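Local coordinates for 6-phosphogluconate dehydrogenase (Decarboxylating) (Geobacter metallireducens, PDB 4E21), which probably catalyses the NADP-dependent oxidative decarboxylation of 6-phosphogluconate in the pentose phosphate pathway, at residues 92-95 against 96-100. Numbering follows the deposited sequence.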
loop_
_atom_site.group_PDB
_atom_site.type_symbol
_atom_site.label_atom_id
_atom_site.label_comp_id
_atom_site.label_asym_id
_atom_site.label_seq_id
_atom_site.Cartn_x
_atom_site.Cartn_y
_atom_site.Cartn_z
ATOM N N ALA B 92 6.461 26.288 -15.913
ATOM C CA ALA B 92 7.870 26.421 -16.280
ATOM C C ALA B 92 8.176 27.765 -16.936
ATOM O O ALA B 92 9.336 28.127 -17.122
ATOM C CB ALA B 92 8.280 25.276 -17.211
ATOM N N VAL B 93 7.118 28.485 -17.287
ATOM C CA VAL B 93 7.218 29.732 -18.032
ATOM C C VAL B 93 7.008 30.935 -17.100
ATOM O O VAL B 93 7.287 32.084 -17.464
ATOM C CB VAL B 93 6.160 29.736 -19.168
ATOM C CG1 VAL B 93 5.908 31.144 -19.676
ATOM C CG2 VAL B 93 6.606 28.829 -20.300
ATOM N N VAL B 94 6.532 30.651 -15.888
ATOM C CA VAL B 94 6.118 31.680 -14.947
ATOM C C VAL B 94 7.229 32.654 -14.582
ATOM O O VAL B 94 7.069 33.850 -14.734
ATOM C CB VAL B 94 5.511 31.088 -13.665
ATOM C CG1 VAL B 94 5.189 32.190 -12.679
ATOM C CG2 VAL B 94 4.235 30.330 -13.998
ATOM N N ASP B 95 8.347 32.142 -14.095
ATOM C CA ASP B 95 9.408 33.010 -13.608
ATOM C C ASP B 95 9.883 33.962 -14.712
ATOM O O ASP B 95 10.175 35.129 -14.452
ATOM C CB ASP B 95 10.571 32.198 -13.025
ATOM C CG ASP B 95 10.364 31.822 -11.540
ATOM O OD1 ASP B 95 9.872 32.662 -10.760
ATOM O OD2 ASP B 95 10.709 30.683 -11.137
ATOM N N SER B 96 9.930 33.473 -15.946
ATOM C CA SER B 96 10.434 34.285 -17.038
ATOM C C SER B 96 9.353 35.243 -17.527
ATOM O O SER B 96 9.638 36.241 -18.185
ATOM C CB SER B 96 10.929 33.411 -18.188
ATOM O OG SER B 96 9.837 33.052 -19.015
HETATM N N MSE B 97 8.103 34.935 -17.223
HETATM C CA MSE B 97 7.041 35.868 -17.527
HETATM C C MSE B 97 7.132 37.027 -16.530
HETATM O O MSE B 97 6.863 38.176 -16.877
HETATM C CB MSE B 97 5.682 35.181 -17.465
HETATM C CG MSE B 97 4.546 36.013 -17.992
HETATM SE SE MSE B 97 4.825 36.741 -19.785
HETATM C CE MSE B 97 4.611 35.100 -20.831
ATOM N N LEU B 98 7.550 36.724 -15.300
ATOM C CA LEU B 98 7.662 37.738 -14.263
ATOM C C LEU B 98 8.884 38.636 -14.497
ATOM O O LEU B 98 8.818 39.845 -14.293
ATOM C CB LEU B 98 7.715 37.095 -12.876
ATOM C CG LEU B 98 6.444 36.377 -12.406
ATOM C CD1 LEU B 98 6.633 35.813 -11.003
ATOM C CD2 LEU B 98 5.244 37.309 -12.462
ATOM N N GLN B 99 9.994 38.036 -14.917
ATOM C CA GLN B 99 11.198 38.786 -15.256
ATOM C C GLN B 99 10.904 39.800 -16.359
ATOM O O GLN B 99 11.296 40.961 -16.270
ATOM C CB GLN B 99 12.321 37.839 -15.699
ATOM C CG GLN B 99 13.093 37.198 -14.537
ATOM C CD GLN B 99 13.713 35.836 -14.893
ATOM O OE1 GLN B 99 13.803 35.465 -16.069
ATOM N NE2 GLN B 99 14.140 35.090 -13.871
ATOM N N ARG B 100 10.193 39.341 -17.379
ATOM C CA ARG B 100 9.844 40.137 -18.546
ATOM C C ARG B 100 8.841 41.273 -18.282
ATOM O O ARG B 100 9.032 42.387 -18.772
ATOM C CB ARG B 100 9.314 39.230 -19.672
ATOM C CG ARG B 100 9.142 39.942 -21.007
ATOM C CD ARG B 100 10.504 40.486 -21.533
ATOM N NE ARG B 100 10.364 41.645 -22.419
ATOM C CZ ARG B 100 9.931 41.589 -23.680
ATOM N NH1 ARG B 100 9.576 40.426 -24.225
ATOM N NH2 ARG B 100 9.844 42.707 -24.398
#
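V93 O is gripped twice by residues of the following turn. S96 OG donates to it at 3.1 Å, and M97 N reaches V93 O at 3.0 Å. The amide lies in the carbonyl plane, whereas the hydroxyl is tilted 33° from it, so the two donors take different approaches to one oxygen. S96 can fold back this way because its OG sits between its own N and carbonyl carbon (chi1 84°).

M97, modelled as selenomethionine, is worth following outwards. Its CB rests on the backbone, with V94 O 3.3 Å from M97 CB and V93 O close by. CG then swings anti to the backbone N (chi1 -170°), and bends at chi2 and chi3 turn the selenium end around. CE finishes alongside the V93 side chain, 4.3 Å from V93 CG1, a loose apolar touch near the glycines of the presumed Rossmann-type GxGxxG turn.

V94 and L98 form another apolar pair, V94 CG1 to L98 CD1 at 4.2 Å, one helical turn apart. They face inward onto Y136 of strand 135-142 and R125 of helix 119-130. L98 N also bonds to V94 O at 3.0 Å. One residue on, Q99 N meets D95 O at 2.9 Å, while the Q99 side chain passes over that same oxygen, Q99 CD lying 3.6 Å from D95 O.

The D95 carboxylate turns to helix 119-130, forming salt bridges with R124 and R125. This is the opening of helix 94-101 in the Rossmann-type beta-alpha-beta unit between strands 84-87 and 110-113. A carboxylate in the first turn, paired with two arginines, is probably stabilised as the anion, by the helix's positive end as well as by those guanidinium groups.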